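Local coordinates for protein type III restriction-modification enzyme EcoP15I Mod subunit (Escherichia coli, PDB 4ZCF) that methylates one adenine of the DNA site 5'-CAGCAG-3' with S-adenosyl-L-methionine, and joins the Res subunit for restriction of DNA, at residues A[210-214]-A[215-219]; A[202-205]-A[206-210]; A[182-185]-A[186-189]; A[172-175]-A[176-180]. All coordinates share one frame; numbering follows the deposited sequence.

The four contacts are local ones along two neighbouring helices in the methylase domain, the last running on into the loop before strand 220-227. Along the chain contact 4 (172-180) comes first and contact 3 (182-189) follows on the same helix, 171-188; then contact 2 (202-210) and contact 1 (210-219) share helix 204-215 and meet at Val210. Strand 193-199 lies between the helices in sequence. Centres are about 11 Å apart for contacts 1 and 2 and for contacts 2 and 4, and about 18 Å for contacts 2 and 3. The helices pack together, Trp174 on Leu207, Ile178 on Val210 and Arg186 on Phe215; this helix layer touches the loop predicted to bind the cofactor, the second Mod subunit and the Res chain.

Contact 1. Residues A[210-214]-A[215-219]; sequences VCDEI and FGEQN. With MN (manganese (II) ion), chain G.
Cys211 meets Phe215 one helical turn on, through both backbone and side chain. Its O takes the Phe215 N-H at 2.7 Å and also lies at the rim of the ring, in its plane. Its CB touches Phe215 CD2 at 4.2 Å, while SG forms an oblique sulfur-aromatic contact, 5.4 Å from the ring centroid. Asp212 follows: its O receives the bond from Gly216 N at 2.7 Å, bent to 134° at the hydrogen. Its side chain slants across that of Glu217, OD1 coming to 3.8 Å from Glu217 CG, but both carboxylates have their real partners outside, OD1 of Asp212 at Tyr247 OH and OE2 of Glu217 at His171 of the second Mod subunit; those bonds probably ease the nearness of two negative charges. Glu213 turns outward, and its OE2 binds a manganese ion at 2.4 Å. Ile214, with CG2 anti to the backbone N, lays that methyl over one face of the Phe215 ring, a CH-pi contact 4.2 Å from CG2 to the centroid and 21° off the normal. Replacing Phe215 by an alanine would probably leave this methyl and the Cys211 sulfur without their shared ring and open a gap facing Ile195 and Arg186. Beyond the ring, Gly216 has positive phi (89°), and Asn219 ND2 returns to Phe215 O at 2.7 Å, closing the turn back on the helix end. This is a helix C-terminus ended by a glycine with positive phi, a common C-cap arrangement, here at the exit of helix 204-215 toward strand 220-227 in the Rossmann-like methyltransferase sheet.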
ATOM      1  N   VAL A 210       4.031   5.932   8.388  1.00 38.30           N
ATOM      2  CA  VAL A 210       4.464   4.557   8.731  1.00 37.26           C
ATOM      3  C   VAL A 210       3.871   3.518   7.777  1.00 40.42           C
ATOM      4  O   VAL A 210       4.502   2.493   7.530  1.00 41.77           O
ATOM      5  CB  VAL A 210       4.321   4.196  10.232  1.00 41.43           C
ATOM      6  CG1 VAL A 210       2.927   3.720  10.576  1.00 40.98           C
ATOM      7  CG2 VAL A 210       5.349   3.160  10.650  1.00 41.91           C
ATOM      8  N   CYS A 211       2.679   3.796   7.209  1.00 35.10           N
ATOM      9  CA  CYS A 211       2.023   2.915   6.238  1.00 33.98           C
ATOM     10  C   CYS A 211       2.739   2.967   4.924  1.00 36.11           C
ATOM     11  O   CYS A 211       2.782   1.972   4.194  1.00 36.29           O
ATOM     12  CB  CYS A 211       0.557   3.276   6.076  1.00 34.65           C
ATOM     13  SG  CYS A 211      -0.509   2.592   7.353  1.00 38.74           S
ATOM     14  N   ASP A 212       3.297   4.146   4.614  1.00 32.20           N
ATOM     15  CA  ASP A 212       4.146   4.375   3.453  1.00 31.33           C
ATOM     16  C   ASP A 212       5.367   3.477   3.591  1.00 35.03           C
ATOM     17  O   ASP A 212       5.649   2.720   2.678  1.00 33.34           O
ATOM     18  CB  ASP A 212       4.525   5.857   3.334  1.00 32.66           C
ATOM     19  CG  ASP A 212       3.414   6.778   2.817  1.00 41.70           C
ATOM     20  OD1 ASP A 212       2.423   6.263   2.256  1.00 42.46           O
ATOM     21  OD2 ASP A 212       3.564   8.029   2.932  1.00 49.41           O
ATOM     22  N   GLU A 213       5.979   3.437   4.783  1.00 34.64           N
ATOM     23  CA  GLU A 213       7.127   2.580   5.092  1.00 36.43           C
ATOM     24  C   GLU A 213       6.821   1.096   4.921  1.00 42.74           C
ATOM     25  O   GLU A 213       7.492   0.434   4.120  1.00 44.86           O
ATOM     26  CB  GLU A 213       7.610   2.851   6.539  1.00 38.34           C
ATOM     27  CG  GLU A 213       9.034   3.358   6.651  1.00 47.08           C
ATOM     28  CD  GLU A 213      10.062   2.261   6.526  1.00 75.29           C
ATOM     29  OE1 GLU A 213      10.000   1.295   7.322  1.00 66.70           O
ATOM     30  OE2 GLU A 213      10.911   2.351   5.608  1.00 76.71           O
ATOM     31  N   ILE A 214       5.804   0.576   5.672  1.00 37.33           N
ATOM     32  CA  ILE A 214       5.380  -0.831   5.683  1.00 35.83           C
ATOM     33  C   ILE A 214       4.756  -1.297   4.355  1.00 38.97           C
ATOM     34  O   ILE A 214       5.015  -2.431   3.946  1.00 38.49           O
ATOM     35  CB  ILE A 214       4.490  -1.150   6.969  1.00 38.61           C
ATOM     36  CG1 ILE A 214       5.276  -0.954   8.274  1.00 38.19           C
ATOM     37  CG2 ILE A 214       3.781  -2.531   6.959  1.00 36.78           C
ATOM     38  CD1 ILE A 214       4.486  -0.291   9.347  1.00 43.81           C
ATOM     39  N   PHE A 215       3.915  -0.462   3.688  1.00 35.26           N
ATOM     40  CA  PHE A 215       3.247  -0.922   2.455  1.00 34.06           C
ATOM     41  C   PHE A 215       3.752  -0.365   1.154  1.00 41.60           C
ATOM     42  O   PHE A 215       3.419  -0.903   0.102  1.00 43.23           O
ATOM     43  CB  PHE A 215       1.746  -0.658   2.523  1.00 34.83           C
ATOM     44  CG  PHE A 215       1.016  -1.367   3.632  1.00 35.08           C
ATOM     45  CD1 PHE A 215       0.449  -2.618   3.422  1.00 36.30           C
ATOM     46  CD2 PHE A 215       0.820  -0.747   4.862  1.00 36.37           C
ATOM     47  CE1 PHE A 215      -0.241  -3.267   4.442  1.00 37.08           C
ATOM     48  CE2 PHE A 215       0.107  -1.383   5.876  1.00 38.88           C
ATOM     49  CZ  PHE A 215      -0.396  -2.648   5.673  1.00 36.90           C
ATOM     50  N   GLY A 216       4.463   0.750   1.203  1.00 38.96           N
ATOM     51  CA  GLY A 216       4.868   1.449  -0.007  1.00 38.70           C
ATOM     52  C   GLY A 216       3.788   2.433  -0.398  1.00 43.70           C
ATOM     53  O   GLY A 216       2.602   2.076  -0.464  1.00 42.57           O
ATOM     54  N   GLU A 217       4.206   3.686  -0.643  1.00 42.54           N
ATOM     55  CA  GLU A 217       3.373   4.829  -1.047  1.00 43.09           C
ATOM     56  C   GLU A 217       2.550   4.554  -2.314  1.00 45.12           C
ATOM     57  O   GLU A 217       1.462   5.115  -2.466  1.00 45.36           O
ATOM     58  CB  GLU A 217       4.264   6.049  -1.284  1.00 45.09           C
ATOM     59  CG  GLU A 217       3.507   7.363  -1.221  1.00 61.54           C
ATOM     60  CD  GLU A 217       4.306   8.569  -1.665  1.00 81.04           C
ATOM     61  OE1 GLU A 217       3.780   9.347  -2.494  1.00 79.37           O
ATOM     62  OE2 GLU A 217       5.457   8.731  -1.197  1.00 68.64           O
ATOM     63  N   GLN A 218       3.091   3.719  -3.225  1.00 39.56           N
ATOM     64  CA  GLN A 218       2.474   3.310  -4.485  1.00 39.32           C
ATOM     65  C   GLN A 218       1.211   2.444  -4.228  1.00 41.69           C
ATOM     66  O   GLN A 218       0.326   2.319  -5.101  1.00 40.38           O
ATOM     67  CB  GLN A 218       3.496   2.538  -5.331  1.00 40.08           C
ATOM     68  N   ASN A 219       1.136   1.866  -3.007  1.00 35.93           N
ATOM     69  CA  ASN A 219       0.039   0.998  -2.580  1.00 33.85           C
ATOM     70  C   ASN A 219      -1.002   1.723  -1.750  1.00 34.96           C
ATOM     71  O   ASN A 219      -1.917   1.088  -1.249  1.00 34.25           O
ATOM     72  CB  ASN A 219       0.577  -0.272  -1.902  1.00 31.41           C
ATOM     73  CG  ASN A 219       1.410  -1.127  -2.823  1.00 38.68           C
ATOM     74  OD1 ASN A 219       0.986  -1.530  -3.925  1.00 35.53           O
ATOM     75  ND2 ASN A 219       2.627  -1.399  -2.403  1.00 27.02           N
TER
HETATM   76 MN    MN G 702      13.220   2.502   5.131  1.00 75.95          MN

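Contact 2. Residues A[202-205]-A[206-210]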
ATOM      1  N   ASN A 202      -4.898  13.364  15.587  1.00 38.04           N
ATOM      2  CA  ASN A 202      -3.739  13.179  16.456  1.00 37.43           C
ATOM      3  C   ASN A 202      -2.575  12.438  15.816  1.00 41.11           C
ATOM      4  O   ASN A 202      -1.460  12.959  15.832  1.00 41.86           O
ATOM      5  CB  ASN A 202      -4.146  12.608  17.808  1.00 31.24           C
ATOM      6  CG  ASN A 202      -5.050  13.541  18.550  1.00 44.43           C
ATOM      7  OD1 ASN A 202      -4.645  14.628  18.952  1.00 31.18           O
ATOM      8  ND2 ASN A 202      -6.324  13.185  18.656  1.00 47.31           N
ATOM      9  N   GLU A 203      -2.852  11.290  15.171  1.00 37.12           N
ATOM     10  CA  GLU A 203      -1.846  10.425  14.537  1.00 36.60           C
ATOM     11  C   GLU A 203      -2.019  10.193  13.034  1.00 41.75           C
ATOM     12  O   GLU A 203      -1.309   9.351  12.478  1.00 41.98           O
ATOM     13  CB  GLU A 203      -1.765   9.064  15.274  1.00 37.41           C
ATOM     14  CG  GLU A 203      -1.449   9.164  16.757  1.00 44.30           C
ATOM     15  CD  GLU A 203      -0.082   9.729  17.096  1.00 57.54           C
ATOM     16  OE1 GLU A 203       0.839   9.595  16.259  1.00 44.24           O
ATOM     17  OE2 GLU A 203       0.070  10.307  18.198  1.00 47.57           O
ATOM     18  N   PHE A 204      -2.933  10.928  12.375  1.00 40.07           N
ATOM     19  CA  PHE A 204      -3.195  10.771  10.937  1.00 41.20           C
ATOM     20  C   PHE A 204      -1.926  10.782  10.072  1.00 43.73           C
ATOM     21  O   PHE A 204      -1.668   9.792   9.397  1.00 42.62           O
ATOM     22  CB  PHE A 204      -4.276  11.759  10.431  1.00 43.80           C
ATOM     23  CG  PHE A 204      -4.541  11.789   8.938  1.00 46.50           C
ATOM     24  CD1 PHE A 204      -4.690  10.609   8.212  1.00 50.20           C
ATOM     25  CD2 PHE A 204      -4.708  12.994   8.270  1.00 50.50           C
ATOM     26  CE1 PHE A 204      -4.963  10.637   6.841  1.00 51.15           C
ATOM     27  CE2 PHE A 204      -4.970  13.017   6.889  1.00 53.38           C
ATOM     28  CZ  PHE A 204      -5.095  11.839   6.190  1.00 50.89           C
ATOM     29  N   SER A 205      -1.124  11.867  10.133  1.00 39.68           N
ATOM     30  CA  SER A 205       0.120  12.037   9.356  1.00 38.31           C
ATOM     31  C   SER A 205       1.177  10.999   9.694  1.00 40.20           C
ATOM     32  O   SER A 205       1.724  10.386   8.776  1.00 40.26           O
ATOM     33  CB  SER A 205       0.675  13.446   9.529  1.00 41.02           C
ATOM     34  OG  SER A 205      -0.382  14.378   9.681  1.00 45.94           O
ATOM     35  N   GLN A 206       1.407  10.746  11.003  1.00 36.12           N
ATOM     36  CA  GLN A 206       2.367   9.747  11.529  1.00 35.17           C
ATOM     37  C   GLN A 206       2.047   8.324  11.114  1.00 40.02           C
ATOM     38  O   GLN A 206       2.968   7.573  10.796  1.00 42.16           O
ATOM     39  CB  GLN A 206       2.476   9.825  13.050  1.00 36.52           C
ATOM     40  CG  GLN A 206       3.232  11.066  13.543  1.00 42.84           C
ATOM     41  CD  GLN A 206       2.440  12.365  13.552  1.00 46.56           C
ATOM     42  OE1 GLN A 206       1.216  12.435  13.298  1.00 33.46           O
ATOM     43  NE2 GLN A 206       3.140  13.424  13.877  1.00 43.38           N
ATOM     44  N   LEU A 207       0.752   7.943  11.095  1.00 35.04           N
ATOM     45  CA  LEU A 207       0.324   6.609  10.657  1.00 32.88           C
ATOM     46  C   LEU A 207       0.462   6.482   9.161  1.00 36.78           C
ATOM     47  O   LEU A 207       0.912   5.448   8.677  1.00 38.39           O
ATOM     48  CB  LEU A 207      -1.134   6.372  11.049  1.00 32.21           C
ATOM     49  CG  LEU A 207      -1.857   5.149  10.469  1.00 34.50           C
ATOM     50  CD1 LEU A 207      -1.268   3.791  11.009  1.00 31.31           C
ATOM     51  CD2 LEU A 207      -3.344   5.290  10.688  1.00 35.79           C
ATOM     52  N   LYS A 208       0.047   7.510   8.430  1.00 33.34           N
ATOM     53  CA  LYS A 208       0.095   7.561   6.980  1.00 34.63           C
ATOM     54  C   LYS A 208       1.526   7.414   6.517  1.00 41.07           C
ATOM     55  O   LYS A 208       1.773   6.671   5.561  1.00 40.69           O
ATOM     56  CB  LYS A 208      -0.520   8.877   6.452  1.00 37.39           C
ATOM     57  CG  LYS A 208      -1.969   8.760   6.012  1.00 44.64           C
ATOM     58  CD  LYS A 208      -2.155   7.959   4.694  1.00 58.83           C
ATOM     59  CE  LYS A 208      -1.897   8.752   3.434  1.00 75.69           C
ATOM     60  NZ  LYS A 208      -0.445   8.827   3.113  1.00 90.08           N
ATOM     61  N   LEU A 209       2.472   8.076   7.231  1.00 39.26           N
ATOM     62  CA  LEU A 209       3.909   7.963   6.951  1.00 40.32           C
ATOM     63  C   LEU A 209       4.493   6.585   7.288  1.00 43.70           C
ATOM     64  O   LEU A 209       5.298   6.077   6.498  1.00 45.05           O
ATOM     65  CB  LEU A 209       4.737   9.133   7.534  1.00 41.17           C
ATOM     66  CG  LEU A 209       4.487  10.534   6.880  1.00 46.04           C
ATOM     67  CD1 LEU A 209       5.502  11.531   7.338  1.00 46.19           C
ATOM     68  CD2 LEU A 209       4.532  10.477   5.362  1.00 46.13           C
ATOM     69  N   VAL A 210       4.031   5.932   8.388  1.00 38.30           N
ATOM     70  CA  VAL A 210       4.464   4.557   8.731  1.00 37.26           C
ATOM     71  C   VAL A 210       3.871   3.518   7.777  1.00 40.42           C
ATOM     72  O   VAL A 210       4.502   2.493   7.530  1.00 41.77           O
ATOM     73  CB  VAL A 210       4.321   4.196  10.232  1.00 41.43           C
ATOM     74  CG1 VAL A 210       2.927   3.720  10.576  1.00 40.98           C
ATOM     75  CG2 VAL A 210       5.349   3.160  10.650  1.00 41.91           C
TER
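Phe204 and Lys208 lie side by side and point the same way, with Lys208 CG set obliquely 3.6 Å from CE1 of the phenylalanine ring. Phe204 CG is anti to its own N (chi1 174°), which brings the ring beside the aliphatic part of the lysine. One residue earlier, Glu203 touches Gln206: OE1 of the glutamate sits 3.6 Å from Gln206 CB, the two side chains cross, and their carboxylate and amide planes are 61° apart. Beneath these contacts run three backbone bonds of the first helical turn, Leu207 N to Glu203 O at 2.9 Å, Lys208 N to Phe204 O at 3.0 Å and Leu209 N to Ser205 O at 2.9 Å. Further out, the Glu203 carboxylate is gripped by His171 through OE1 and by Asn127 through OE2, which fixes its rotation. Tyr243 stacks on the Phe204 ring, and Phe204 of the second subunit meets it with planes at about 45°. Ser205 and Lys208 pack on Lys208 and Ser205 of that subunit in turn, and Gln206 and Leu209 do likewise. Glu203 holds the N-cap position, so this is the start of a helix, used here in the Mod homodimer interface.

Contact 3. Residues A[182-185]-A[186-189]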
ATOM      1  N   LEU A 182       1.016  -3.830  12.278  1.00 28.59           N
ATOM      2  CA  LEU A 182       0.830  -3.529  10.855  1.00 27.56           C
ATOM      3  C   LEU A 182       1.799  -4.331  10.013  1.00 37.39           C
ATOM      4  O   LEU A 182       1.439  -4.761   8.915  1.00 39.45           O
ATOM      5  CB  LEU A 182       1.073  -2.038  10.610  1.00 26.90           C
ATOM      6  CG  LEU A 182       0.054  -1.029  11.195  1.00 30.19           C
ATOM      7  CD1 LEU A 182       0.370   0.342  10.704  1.00 30.73           C
ATOM      8  CD2 LEU A 182      -1.414  -1.388  10.823  1.00 25.03           C
ATOM      9  N   TYR A 183       3.038  -4.548  10.530  1.00 36.26           N
ATOM     10  CA  TYR A 183       4.058  -5.335   9.860  1.00 36.79           C
ATOM     11  C   TYR A 183       3.611  -6.779   9.680  1.00 39.40           C
ATOM     12  O   TYR A 183       3.659  -7.280   8.558  1.00 40.64           O
ATOM     13  CB  TYR A 183       5.416  -5.225  10.593  1.00 40.23           C
ATOM     14  CG  TYR A 183       6.549  -5.917   9.863  1.00 43.83           C
ATOM     15  CD1 TYR A 183       7.283  -5.254   8.879  1.00 46.17           C
ATOM     16  CD2 TYR A 183       6.841  -7.260  10.100  1.00 44.85           C
ATOM     17  CE1 TYR A 183       8.307  -5.900   8.177  1.00 46.46           C
ATOM     18  CE2 TYR A 183       7.845  -7.919   9.391  1.00 46.17           C
ATOM     19  CZ  TYR A 183       8.600  -7.226   8.455  1.00 53.20           C
ATOM     20  OH  TYR A 183       9.598  -7.877   7.772  1.00 54.39           O
ATOM     21  N   ILE A 184       3.166  -7.445  10.761  1.00 36.03           N
ATOM     22  CA  ILE A 184       2.673  -8.841  10.709  1.00 36.77           C
ATOM     23  C   ILE A 184       1.388  -8.959   9.926  1.00 41.58           C
ATOM     24  O   ILE A 184       1.245  -9.913   9.180  1.00 42.83           O
ATOM     25  CB  ILE A 184       2.562  -9.547  12.115  1.00 39.97           C
ATOM     26  CG1 ILE A 184       3.914  -9.513  12.908  1.00 40.49           C
ATOM     27  CG2 ILE A 184       2.005 -10.991  11.992  1.00 39.09           C
ATOM     28  CD1 ILE A 184       5.112 -10.344  12.282  1.00 44.90           C
ATOM     29  N   ALA A 185       0.440  -8.013  10.117  1.00 37.71           N
ATOM     30  CA  ALA A 185      -0.841  -8.000   9.413  1.00 36.99           C
ATOM     31  C   ALA A 185      -0.633  -8.005   7.916  1.00 42.05           C
ATOM     32  O   ALA A 185      -1.328  -8.767   7.245  1.00 43.50           O
ATOM     33  CB  ALA A 185      -1.681  -6.801   9.827  1.00 37.49           C
ATOM     34  N   ARG A 186       0.365  -7.223   7.386  1.00 36.94           N
ATOM     35  CA  ARG A 186       0.649  -7.166   5.931  1.00 36.74           C
ATOM     36  C   ARG A 186       0.862  -8.564   5.312  1.00 40.97           C
ATOM     37  O   ARG A 186       0.399  -8.834   4.201  1.00 41.98           O
ATOM     38  CB  ARG A 186       1.853  -6.244   5.638  1.00 35.00           C
ATOM     39  CG  ARG A 186       2.111  -5.976   4.149  1.00 39.18           C
ATOM     40  CD  ARG A 186       3.483  -5.375   3.963  1.00 50.71           C
ATOM     41  NE  ARG A 186       3.778  -5.021   2.579  1.00 58.47           N
ATOM     42  CZ  ARG A 186       4.352  -5.840   1.703  1.00 80.33           C
ATOM     43  NH1 ARG A 186       4.656  -7.086   2.048  1.00 71.31           N
ATOM     44  NH2 ARG A 186       4.601  -5.430   0.465  1.00 68.20           N
ATOM     45  N   GLU A 187       1.527  -9.447   6.067  1.00 35.63           N
ATOM     46  CA  GLU A 187       1.839 -10.816   5.721  1.00 35.57           C
ATOM     47  C   GLU A 187       0.590 -11.661   5.493  1.00 41.10           C
ATOM     48  O   GLU A 187       0.609 -12.542   4.634  1.00 41.31           O
ATOM     49  CB  GLU A 187       2.696 -11.442   6.824  1.00 37.88           C
ATOM     50  CG  GLU A 187       3.921 -10.615   7.239  1.00 53.11           C
ATOM     51  CD  GLU A 187       5.010 -11.326   8.023  1.00 73.52           C
ATOM     52  OE1 GLU A 187       5.025 -12.579   8.026  1.00 61.26           O
ATOM     53  OE2 GLU A 187       5.883 -10.630   8.594  1.00 74.20           O
ATOM     54  N   LEU A 188      -0.511 -11.372   6.230  1.00 37.32           N
ATOM     55  CA  LEU A 188      -1.770 -12.128   6.155  1.00 35.87           C
ATOM     56  C   LEU A 188      -2.645 -11.754   4.989  1.00 39.80           C
ATOM     57  O   LEU A 188      -3.535 -12.521   4.595  1.00 38.93           O
ATOM     58  CB  LEU A 188      -2.560 -11.991   7.461  1.00 35.55           C
ATOM     59  CG  LEU A 188      -1.854 -12.390   8.785  1.00 37.80           C
ATOM     60  CD1 LEU A 188      -2.859 -12.387   9.914  1.00 36.02           C
ATOM     61  CD2 LEU A 188      -1.154 -13.778   8.680  1.00 35.22           C
ATOM     62  N   MET A 189      -2.356 -10.577   4.408  1.00 35.79           N
ATOM     63  CA  MET A 189      -3.084  -9.989   3.303  1.00 33.18           C
ATOM     64  C   MET A 189      -2.818 -10.655   2.002  1.00 38.80           C
ATOM     65  O   MET A 189      -1.672 -10.755   1.572  1.00 39.96           O
ATOM     66  CB  MET A 189      -2.732  -8.509   3.184  1.00 35.00           C
ATOM     67  CG  MET A 189      -3.313  -7.660   4.281  1.00 39.06           C
ATOM     68  SD  MET A 189      -2.754  -5.942   4.266  1.00 43.49           S
ATOM     69  CE  MET A 189      -3.495  -5.421   2.771  1.00 40.21           C
TER
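Arg186 N donates to Leu182 O at 3.1 Å, the one regular i to i+4 bond across this turn. The bonds that follow are shorter in span. Glu187 N reaches Ile184 O only weakly, and Leu188 N approaches Ala185 O at 2.9 Å from above the carbonyl plane, 53° out of it. Such i to i+3 bonds mark a helix tightening as it ends, just before strand 189-190. The side-chain contacts centre on Glu187. Its chain runs extended beyond CG and carries OE2 to Tyr183 CE2 at 3.4 Å, obliquely to the ring, with the ring and carboxylate planes 78° apart. The same oxygen lies 3.8 Å from Ile184 CD1. The apolar side chains pack into the fold: Leu182 on Leu207 and Ile214, Ala185 on Ile120, Ile184 and Leu188 on helix 102-113. Arg186 and Glu187 form long, weak ion pairs with Asp169 and Arg145 of the Res chain. Lys249 NZ donates hydrogen bonds to the backbone carbonyls of Arg186 and Met189. The turn is thus mostly apolar toward the fold, while its two charged ends are consistent with a loose electrostatic contact to the Res chain, and the lysine probably offsets the partial negative charge at the helix end.

Contact 4. Residues A[172-175]-A[176-180]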
ATOM      1  N   SER A 172       6.208   8.702  19.112  1.00 40.12           N
ATOM      2  CA  SER A 172       7.172   7.597  19.053  1.00 38.88           C
ATOM      3  C   SER A 172       6.691   6.365  19.822  1.00 40.77           C
ATOM      4  O   SER A 172       6.836   5.261  19.309  1.00 39.77           O
ATOM      5  CB  SER A 172       8.564   8.039  19.494  1.00 41.69           C
ATOM      6  OG  SER A 172       8.554   8.696  20.744  1.00 47.95           O
ATOM      7  N   ALA A 173       6.078   6.549  21.024  1.00 37.15           N
ATOM      8  CA  ALA A 173       5.512   5.443  21.817  1.00 36.26           C
ATOM      9  C   ALA A 173       4.371   4.800  21.022  1.00 40.38           C
ATOM     10  O   ALA A 173       4.350   3.564  20.846  1.00 39.63           O
ATOM     11  CB  ALA A 173       5.008   5.952  23.155  1.00 36.77           C
ATOM     12  N   TRP A 174       3.483   5.660  20.443  1.00 36.24           N
ATOM     13  CA  TRP A 174       2.377   5.221  19.578  1.00 34.75           C
ATOM     14  C   TRP A 174       2.867   4.456  18.344  1.00 36.29           C
ATOM     15  O   TRP A 174       2.324   3.400  18.049  1.00 36.29           O
ATOM     16  CB  TRP A 174       1.464   6.388  19.204  1.00 32.98           C
ATOM     17  CG  TRP A 174       0.151   5.945  18.619  1.00 33.33           C
ATOM     18  CD1 TRP A 174      -0.995   5.655  19.305  1.00 36.15           C
ATOM     19  CD2 TRP A 174      -0.150   5.739  17.221  1.00 32.18           C
ATOM     20  NE1 TRP A 174      -1.998   5.302  18.425  1.00 35.97           N
ATOM     21  CE2 TRP A 174      -1.502   5.327  17.139  1.00 36.80           C
ATOM     22  CE3 TRP A 174       0.591   5.875  16.029  1.00 31.83           C
ATOM     23  CZ2 TRP A 174      -2.130   5.052  15.911  1.00 34.90           C
ATOM     24  CZ3 TRP A 174      -0.022   5.582  14.813  1.00 32.44           C
ATOM     25  CH2 TRP A 174      -1.369   5.200  14.758  1.00 33.16           C
ATOM     26  N   LEU A 175       3.925   4.944  17.665  1.00 33.40           N
ATOM     27  CA  LEU A 175       4.512   4.273  16.488  1.00 33.18           C
ATOM     28  C   LEU A 175       5.193   2.948  16.845  1.00 40.07           C
ATOM     29  O   LEU A 175       5.159   2.006  16.050  1.00 40.69           O
ATOM     30  CB  LEU A 175       5.474   5.200  15.739  1.00 33.08           C
ATOM     31  CG  LEU A 175       4.868   6.451  15.049  1.00 37.55           C
ATOM     32  CD1 LEU A 175       5.955   7.451  14.712  1.00 37.89           C
ATOM     33  CD2 LEU A 175       4.125   6.105  13.765  1.00 38.08           C
ATOM     34  N   THR A 176       5.757   2.849  18.073  1.00 38.28           N
ATOM     35  CA  THR A 176       6.398   1.632  18.588  1.00 37.79           C
ATOM     36  C   THR A 176       5.302   0.576  18.790  1.00 42.27           C
ATOM     37  O   THR A 176       5.537  -0.610  18.549  1.00 44.42           O
ATOM     38  CB  THR A 176       7.197   1.935  19.890  1.00 39.98           C
ATOM     39  OG1 THR A 176       8.033   3.077  19.690  1.00 35.38           O
ATOM     40  CG2 THR A 176       8.053   0.749  20.360  1.00 33.36           C
ATOM     41  N   PHE A 177       4.112   1.012  19.228  1.00 36.89           N
ATOM     42  CA  PHE A 177       2.957   0.145  19.446  1.00 35.19           C
ATOM     43  C   PHE A 177       2.356  -0.414  18.144  1.00 38.03           C
ATOM     44  O   PHE A 177       2.237  -1.637  18.050  1.00 36.87           O
ATOM     45  CB  PHE A 177       1.910   0.819  20.356  1.00 36.94           C
ATOM     46  CG  PHE A 177       0.570   0.110  20.444  1.00 38.80           C
ATOM     47  CD1 PHE A 177       0.470  -1.158  21.007  1.00 41.94           C
ATOM     48  CD2 PHE A 177      -0.589   0.719  19.978  1.00 40.71           C
ATOM     49  CE1 PHE A 177      -0.756  -1.814  21.071  1.00 43.12           C
ATOM     50  CE2 PHE A 177      -1.807   0.055  20.026  1.00 44.08           C
ATOM     51  CZ  PHE A 177      -1.884  -1.205  20.575  1.00 42.66           C
ATOM     52  N   ILE A 178       2.003   0.442  17.137  1.00 34.83           N
ATOM     53  CA  ILE A 178       1.393  -0.072  15.884  1.00 34.95           C
ATOM     54  C   ILE A 178       2.301  -0.782  14.905  1.00 36.67           C
ATOM     55  O   ILE A 178       1.836  -1.730  14.280  1.00 35.60           O
ATOM     56  CB  ILE A 178       0.392   0.876  15.147  1.00 39.33           C
ATOM     57  CG1 ILE A 178       0.970   2.271  14.941  1.00 40.32           C
ATOM     58  CG2 ILE A 178      -0.989   0.934  15.836  1.00 42.62           C
ATOM     59  CD1 ILE A 178       1.845   2.444  13.739  1.00 47.65           C
ATOM     60  N   TYR A 179       3.543  -0.273  14.674  1.00 33.80           N
ATOM     61  CA  TYR A 179       4.493  -0.854  13.712  1.00 32.97           C
ATOM     62  C   TYR A 179       4.500  -2.401  13.630  1.00 36.49           C
ATOM     63  O   TYR A 179       4.284  -2.919  12.518  1.00 38.45           O
ATOM     64  CB  TYR A 179       5.934  -0.299  13.882  1.00 35.06           C
ATOM     65  CG  TYR A 179       6.912  -0.835  12.845  1.00 38.08           C
ATOM     66  CD1 TYR A 179       7.467  -2.106  12.970  1.00 39.36           C
ATOM     67  CD2 TYR A 179       7.234  -0.093  11.708  1.00 39.34           C
ATOM     68  CE1 TYR A 179       8.278  -2.645  11.977  1.00 39.38           C
ATOM     69  CE2 TYR A 179       8.072  -0.613  10.720  1.00 40.41           C
ATOM     70  CZ  TYR A 179       8.592  -1.891  10.862  1.00 49.83           C
ATOM     71  OH  TYR A 179       9.409  -2.448   9.904  1.00 55.50           O
ATOM     72  N   PRO A 180       4.794  -3.177  14.721  1.00 29.84           N
ATOM     73  CA  PRO A 180       4.892  -4.632  14.556  1.00 27.95           C
ATOM     74  C   PRO A 180       3.567  -5.293  14.202  1.00 32.56           C
ATOM     75  O   PRO A 180       3.550  -6.335  13.537  1.00 32.32           O
ATOM     76  CB  PRO A 180       5.453  -5.091  15.890  1.00 29.29           C
ATOM     77  CG  PRO A 180       4.993  -4.067  16.866  1.00 33.79           C
ATOM     78  CD  PRO A 180       5.111  -2.790  16.118  1.00 30.33           C
TER
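This is a local contact along the first turns of helix 171-188, the last helix in the crossover connection from strand 117-122 to its parallel neighbour 193-199 in the Rossmann-like methyltransferase sheet. Regular i to i+4 backbone bonds hold it, among them Phe177 N to Ala173 O at 3.0 Å and Tyr179 N to Leu175 O at 3.1 Å; Ile178 N meets Trp174 O in the carbonyl plane, with an N-H...O angle of 164°. At Pro180 the series breaks, since its nitrogen has no hydrogen to give, and the helix kinks. Thr176 adds a side-chain bond. With OG1 anti to the carbonyl carbon, its hydroxyl folds back and donates to Ser172 O at 2.5 Å, while Thr176 N donates to the same oxygen at 2.9 Å from the opposite face of the carbonyl plane. OG1 is also bonded to Trp60 NE1, tying the helix to strand 57-60. A valine in place of Thr176 would probably leave Ser172 O with one donor here and take from the Trp60 indole N-H its acceptor. Trp174 NE1 bonds to Pro125 O, in the loop 123-126 predicted to bind S-adenosyl methionine, so its indole is held at that end. Over one face of the six-membered ring Ile178 CG1 makes a CH-pi contact, 3.8 Å from the centroid, and comes to 3.5 Å from Trp174 CZ3.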